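Local coordinates for hemerythrin HHE cation binding domain protein (Mycobacterium kansasii, PDB 6TYJ) that binds zinc and iron ions within a helical hemerythrin-like bundle, and is probably a metalloprotein of the diiron type, at residues A[18-23]-A[56-61]; A[24-29]-A[44-49]. All coordinates share one frame; numbering follows the deposited sequence.

Contact 1. Residues A[18-23]-A[56-61]; sequences EHHVVI and RIEDDL. With ZN (zinc ion), chain B; ZN (zinc ion), chain D.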
loop_
_atom_site.group_PDB
_atom_site.type_symbol
_atom_site.label_atom_id
_atom_site.label_comp_id
_atom_site.label_asym_id
_atom_site.label_seq_id
_atom_site.Cartn_x
_atom_site.Cartn_y
_atom_site.Cartn_z
ATOM N N GLU A 18 -1.925 6.232 9.385
ATOM C CA GLU A 18 -3.343 6.399 9.078
ATOM C C GLU A 18 -3.699 5.696 7.776
ATOM O O GLU A 18 -4.797 5.143 7.639
ATOM C CB GLU A 18 -3.700 7.883 9.010
ATOM C CG GLU A 18 -3.701 8.557 10.369
ATOM C CD GLU A 18 -3.919 10.052 10.289
ATOM O OE1 GLU A 18 -4.574 10.511 9.328
ATOM O OE2 GLU A 18 -3.431 10.770 11.192
ATOM N N HIS A 19 -2.783 5.688 6.809
ATOM C CA HIS A 19 -3.112 5.019 5.556
ATOM C C HIS A 19 -3.066 3.500 5.694
ATOM O O HIS A 19 -3.853 2.800 5.035
ATOM C CB HIS A 19 -2.185 5.498 4.438
ATOM C CG HIS A 19 -2.784 5.291 3.079
ATOM N ND1 HIS A 19 -2.059 4.839 1.995
ATOM C CD2 HIS A 19 -4.055 5.465 2.639
ATOM C CE1 HIS A 19 -2.853 4.749 0.947
ATOM N NE2 HIS A 19 -4.069 5.122 1.306
ATOM N N HIS A 20 -2.190 2.973 6.563
ATOM C CA HIS A 20 -2.219 1.536 6.855
ATOM C C HIS A 20 -3.572 1.128 7.434
ATOM O O HIS A 20 -4.085 0.053 7.106
ATOM C CB HIS A 20 -1.104 1.133 7.833
ATOM C CG HIS A 20 0.278 1.107 7.236
ATOM N ND1 HIS A 20 1.414 1.190 8.016
ATOM C CD2 HIS A 20 0.706 0.979 5.958
ATOM C CE1 HIS A 20 2.485 1.164 7.237
ATOM N NE2 HIS A 20 2.085 1.001 5.989
ATOM N N VAL A 21 -4.156 1.976 8.298
ATOM C CA VAL A 21 -5.480 1.704 8.864
ATOM C C VAL A 21 -6.530 1.632 7.767
ATOM O O VAL A 21 -7.410 0.753 7.780
ATOM C CB VAL A 21 -5.850 2.772 9.911
ATOM C CG1 VAL A 21 -7.324 2.683 10.252
ATOM C CG2 VAL A 21 -4.980 2.626 11.149
ATOM N N VAL A 22 -6.467 2.564 6.815
ATOM C CA VAL A 22 -7.371 2.566 5.666
ATOM C C VAL A 22 -7.252 1.261 4.897
ATOM O O VAL A 22 -8.256 0.631 4.546
ATOM C CB VAL A 22 -7.074 3.766 4.746
ATOM C CG1 VAL A 22 -7.693 3.538 3.352
ATOM C CG2 VAL A 22 -7.594 5.055 5.359
ATOM N N ILE A 23 -6.021 0.863 4.592
ATOM C CA ILE A 23 -5.784 -0.328 3.783
ATOM C C ILE A 23 -6.273 -1.569 4.517
ATOM O O ILE A 23 -6.949 -2.431 3.931
ATOM C CB ILE A 23 -4.293 -0.418 3.422
ATOM C CG1 ILE A 23 -3.986 0.646 2.354
ATOM C CG2 ILE A 23 -3.940 -1.853 2.948
ATOM C CD1 ILE A 23 -2.496 0.917 2.205
ATOM N N ARG A 56 3.745 4.106 -3.815
ATOM C CA ARG A 56 4.415 5.225 -4.488
ATOM C C ARG A 56 4.858 6.286 -3.496
ATOM O O ARG A 56 5.979 6.815 -3.618
ATOM C CB ARG A 56 3.493 5.836 -5.536
ATOM C CG ARG A 56 3.356 5.007 -6.794
ATOM C CD ARG A 56 2.588 5.766 -7.854
ATOM N NE ARG A 56 2.167 4.865 -8.914
ATOM C CZ ARG A 56 2.832 4.693 -10.046
ATOM N NH1 ARG A 56 3.946 5.373 -10.269
ATOM N NH2 ARG A 56 2.372 3.854 -10.962
ATOM N N ILE A 57 3.995 6.660 -2.538
ATOM C CA ILE A 57 4.481 7.663 -1.598
ATOM C C ILE A 57 5.608 7.102 -0.747
ATOM O O ILE A 57 6.547 7.859 -0.419
ATOM C CB ILE A 57 3.371 8.293 -0.730
ATOM C CG1 ILE A 57 2.779 7.316 0.278
ATOM C CG2 ILE A 57 2.281 8.923 -1.605
ATOM C CD1 ILE A 57 1.845 8.024 1.244
ATOM N N GLU A 58 5.599 5.800 -0.434
ATOM C CA GLU A 58 6.720 5.211 0.290
ATOM C C GLU A 58 7.985 5.263 -0.574
ATOM O O GLU A 58 9.039 5.745 -0.122
ATOM C CB GLU A 58 6.345 3.782 0.767
ATOM C CG GLU A 58 5.443 3.809 1.986
ATOM C CD GLU A 58 5.013 2.449 2.411
ATOM O OE1 GLU A 58 5.145 1.512 1.636
ATOM O OE2 GLU A 58 4.521 2.364 3.547
ATOM N N ASP A 59 7.892 4.834 -1.848
ATOM C CA ASP A 59 9.084 4.755 -2.677
ATOM C C ASP A 59 9.583 6.133 -3.105
ATOM O O ASP A 59 10.787 6.313 -3.280
ATOM C CB ASP A 59 8.810 3.928 -3.932
ATOM C CG ASP A 59 8.725 2.443 -3.652
ATOM O OD1 ASP A 59 9.286 1.995 -2.619
ATOM O OD2 ASP A 59 8.123 1.741 -4.481
ATOM N N ASP A 60 8.677 7.102 -3.273
ATOM C CA ASP A 60 9.049 8.387 -3.875
ATOM C C ASP A 60 9.398 9.451 -2.851
ATOM O O ASP A 60 10.147 10.394 -3.182
ATOM C CB ASP A 60 7.895 8.906 -4.736
ATOM C CG ASP A 60 7.556 7.981 -5.902
ATOM O OD1 ASP A 60 8.331 7.038 -6.202
ATOM O OD2 ASP A 60 6.529 8.234 -6.558
ATOM N N LEU A 61 8.864 9.355 -1.634
ATOM C CA LEU A 61 9.064 10.387 -0.623
ATOM C C LEU A 61 9.607 9.820 0.683
ATOM O O LEU A 61 10.619 10.309 1.196
ATOM C CB LEU A 61 7.761 11.147 -0.372
ATOM C CG LEU A 61 7.376 12.082 -1.524
ATOM C CD1 LEU A 61 5.977 12.646 -1.422
ATOM C CD2 LEU A 61 8.381 13.218 -1.568
HETATM ZN ZN ZN B . 3.283 1.073 4.269
HETATM ZN ZN ZN D . 8.219 -0.136 -3.928
HETATM O O HOH W 1 9.937 -0.928 -4.202
HETATM O O HOH W 2 6.972 -0.946 -5.263
#

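Contact 2. Residues A[24-29]-A[44-49]; sequences KGLGRK and FDELLI. With ZN (zinc ion), chain E.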
loop_
_atom_site.group_PDB
_atom_site.type_symbol
_atom_site.label_atom_id
_atom_site.label_comp_id
_atom_site.label_asym_id
_atom_site.label_seq_id
_atom_site.Cartn_x
_atom_site.Cartn_y
_atom_site.Cartn_z
ATOM N N LYS A 24 -5.954 -1.674 5.807
ATOM C CA LYS A 24 -6.436 -2.799 6.599
ATOM C C LYS A 24 -7.952 -2.800 6.650
ATOM O O LYS A 24 -8.587 -3.872 6.586
ATOM C CB LYS A 24 -5.833 -2.732 8.006
ATOM C CG LYS A 24 -6.249 -3.881 8.913
ATOM C CD LYS A 24 -5.689 -3.723 10.322
ATOM C CE LYS A 24 -6.251 -4.797 11.244
ATOM N NZ LYS A 24 -5.927 -4.525 12.673
ATOM N N GLY A 25 -8.558 -1.613 6.726
ATOM C CA GLY A 25 -10.011 -1.541 6.777
ATOM C C GLY A 25 -10.652 -2.032 5.495
ATOM O O GLY A 25 -11.654 -2.763 5.533
ATOM N N LEU A 26 -10.085 -1.645 4.345
ATOM C CA LEU A 26 -10.567 -2.168 3.075
ATOM C C LEU A 26 -10.401 -3.678 3.016
ATOM O O LEU A 26 -11.292 -4.375 2.534
ATOM C CB LEU A 26 -9.834 -1.509 1.908
ATOM C CG LEU A 26 -10.389 -0.126 1.572
ATOM C CD1 LEU A 26 -9.391 0.603 0.657
ATOM C CD2 LEU A 26 -11.751 -0.190 0.915
ATOM N N GLY A 27 -9.261 -4.194 3.490
ATOM C CA GLY A 27 -9.051 -5.637 3.509
ATOM C C GLY A 27 -10.094 -6.369 4.337
ATOM O O GLY A 27 -10.539 -7.455 3.962
ATOM N N ARG A 28 -10.488 -5.790 5.478
ATOM C CA ARG A 28 -11.532 -6.395 6.304
ATOM C C ARG A 28 -12.890 -6.344 5.596
ATOM O O ARG A 28 -13.632 -7.341 5.588
ATOM C CB ARG A 28 -11.564 -5.683 7.666
ATOM C CG ARG A 28 -12.672 -6.111 8.605
ATOM C CD ARG A 28 -12.592 -5.369 9.945
ATOM N NE ARG A 28 -12.729 -3.914 9.821
ATOM C CZ ARG A 28 -11.713 -3.045 9.809
ATOM N NH1 ARG A 28 -10.452 -3.466 9.909
ATOM N NH2 ARG A 28 -11.954 -1.742 9.701
ATOM N N LYS A 29 -13.218 -5.214 4.948
ATOM C CA LYS A 29 -14.494 -5.126 4.234
ATOM C C LYS A 29 -14.550 -6.118 3.077
ATOM O O LYS A 29 -15.590 -6.753 2.838
ATOM C CB LYS A 29 -14.731 -3.701 3.721
ATOM C CG LYS A 29 -14.934 -2.681 4.806
ATOM C CD LYS A 29 -15.543 -1.416 4.252
ATOM C CE LYS A 29 -16.981 -1.658 3.825
ATOM N NZ LYS A 29 -17.725 -0.372 3.692
ATOM N N PHE A 44 -12.411 -4.367 -3.860
ATOM C CA PHE A 44 -11.081 -4.772 -4.283
ATOM C C PHE A 44 -10.444 -3.715 -5.188
ATOM O O PHE A 44 -9.255 -3.421 -5.036
ATOM C CB PHE A 44 -11.129 -6.118 -4.992
ATOM C CG PHE A 44 -9.778 -6.634 -5.361
ATOM C CD1 PHE A 44 -8.870 -6.967 -4.374
ATOM C CD2 PHE A 44 -9.420 -6.807 -6.701
ATOM C CE1 PHE A 44 -7.587 -7.434 -4.715
ATOM C CE2 PHE A 44 -8.153 -7.302 -7.041
ATOM C CZ PHE A 44 -7.252 -7.620 -6.044
ATOM N N ASP A 45 -11.208 -3.143 -6.124
ATOM C CA ASP A 45 -10.675 -2.023 -6.911
ATOM C C ASP A 45 -10.240 -0.877 -6.010
ATOM O O ASP A 45 -9.222 -0.207 -6.280
ATOM C CB ASP A 45 -11.721 -1.512 -7.886
ATOM C CG ASP A 45 -11.899 -2.398 -9.098
ATOM O OD1 ASP A 45 -11.077 -3.310 -9.341
ATOM O OD2 ASP A 45 -12.880 -2.146 -9.821
ATOM N N GLU A 46 -11.041 -0.570 -4.978
ATOM C CA GLU A 46 -10.678 0.531 -4.078
ATOM C C GLU A 46 -9.365 0.235 -3.382
ATOM O O GLU A 46 -8.508 1.126 -3.244
ATOM C CB GLU A 46 -11.787 0.753 -3.043
ATOM C CG GLU A 46 -13.080 1.263 -3.654
ATOM C CD GLU A 46 -14.216 1.330 -2.647
ATOM O OE1 GLU A 46 -14.027 1.907 -1.556
ATOM O OE2 GLU A 46 -15.299 0.806 -2.960
ATOM N N LEU A 47 -9.167 -1.029 -2.984
ATOM C CA LEU A 47 -7.903 -1.435 -2.365
ATOM C C LEU A 47 -6.737 -1.277 -3.330
ATOM O O LEU A 47 -5.664 -0.794 -2.937
ATOM C CB LEU A 47 -8.000 -2.889 -1.881
ATOM C CG LEU A 47 -6.686 -3.480 -1.332
ATOM C CD1 LEU A 47 -6.158 -2.661 -0.138
ATOM C CD2 LEU A 47 -6.923 -4.941 -0.891
ATOM N N LEU A 48 -6.929 -1.654 -4.598
ATOM C CA LEU A 48 -5.843 -1.522 -5.567
ATOM C C LEU A 48 -5.439 -0.060 -5.708
ATOM O O LEU A 48 -4.247 0.243 -5.857
ATOM C CB LEU A 48 -6.254 -2.096 -6.926
ATOM C CG LEU A 48 -6.452 -3.621 -7.045
ATOM C CD1 LEU A 48 -6.960 -4.009 -8.425
ATOM C CD2 LEU A 48 -5.160 -4.381 -6.663
ATOM N N ILE A 49 -6.417 0.855 -5.735
ATOM C CA ILE A 49 -6.099 2.287 -5.827
ATOM C C ILE A 49 -5.257 2.721 -4.633
ATOM O O ILE A 49 -4.196 3.359 -4.785
ATOM C CB ILE A 49 -7.399 3.107 -5.933
ATOM C CG1 ILE A 49 -8.092 2.835 -7.278
ATOM C CG2 ILE A 49 -7.137 4.600 -5.687
ATOM C CD1 ILE A 49 -9.492 3.370 -7.361
HETATM ZN ZN ZN E . -16.850 1.081 -0.972
HETATM O O HOH W 3 -17.908 0.900 1.268
#

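Contact 1. Residues A[18-23]-A[56-61]
His-20 meets Glu-58 through a shared zinc ion: the two side chains approach at a slant, with NE2 of the imidazole 3.7 Å from OE2 of the carboxylate, and the metal lies between them. This is part of the metal centre of the hemerythrin-like four-helix bundle, in which helices 12-32 and 38-65 each send ligands inward. NE2 of His-20 binds the zinc at 2.1 Å and OE2 of Glu-58 binds the same ion at 1.9 Å, while the ring and carboxylate planes stand 77° apart. In Glu-58, chi1 of -77° sets CG beside the backbone N, and chi2 of 177° extends the chain from there, long enough to carry the carboxylate from its own helix to the middle of the bundle. His-54, His-114 and Glu-118 complete this site.

Each residue type suits its place. Imidazole offers a ring nitrogen for the metal and keeps a second one for orientation: ND1 of His-20 is hydrogen-bonded to Glu-119, a second-shell carboxylate that should hold the ring's rotation and would be expected to make NE2 a stronger donor. Glutamate can bridge. OE1 of Glu-58 binds another zinc ion, shared with His-80 and His-114, so one carboxylate joins two metals and its negative charge would be expected to offset part of theirs.

Little protein surface is buried directly, because the two side chains meet through the metal. Beside the site, CD1 of Ile-23 lies above one face of the His-19 ring, toward its rim, and NE2 of His-19 is hydrogen-bonded to Glu-50. A separate zinc is held by the neighbouring Asp-59 together with His-80 and two waters; OD2 of Asp-59 is 2.0 Å from this ion, and its OD1 stands farther off at 2.7 Å.

Contact 2. Residues A[24-29]-A[44-49]
Leu-26 reaches across from helix 12-32 and divides its branches between two neighbours on helix 38-65. Its CD1 settles on the backbone of Leu-47, 3.9 Å from CA, while its CD2 lies against the side chain of Glu-46, 4.1 Å from CB and 4.0 Å from OE1. Two torsions make this fork: chi1 of -80° sets CG beside the backbone N and anti to the carbonyl carbon, and chi2 of 166° then parts the methyls, CD1 to Leu-47 and CD2 to Glu-46. Leu-47 answers with a different rotamer, CG anti to the backbone N (chi1 174°), and brings CD1 to 4.4 Å from CB of Leu-26. The helices come close here, with the CA atoms of Leu-26 and Leu-47 only 6.1 Å apart.

Glu-46 crosses Leu-26 at about a right angle. Its CB and OE1 meet CD2 as it passes, and the extended chain carries the carboxylate outward, where OE2 binds a zinc ion at a long 2.5 Å. A water on that ion accepts a hydrogen bond from NZ of Lys-29, linking the two helices indirectly; the lysine and the carboxylate do not themselves touch.

Leucines thus serve the inner side and a long acidic residue the border, a combination that implies adhesion by apolar packing, with charge kept to the margin.

Both contacts join helix 12-32 to helix 38-65, and they meet where CG2 of Ile-23 packs on CD1 of Leu-47, 3.9 Å away. Their centres are 13 Å apart. Contact 1 is buried near the middle of the chain, where the helices stand far enough apart to admit metal, and coordination replaces direct packing. Contact 2, 10 Å from the chain's centre and partly buried, draws the same helices together through leucines and buries more than twice the surface. Zinc appears in both, yet differently: at 18-23/56-61 it is gripped by several protein ligands, whereas at 24-29/44-49 one glutamate of the chain and a water bind it at a long 2.5 Å.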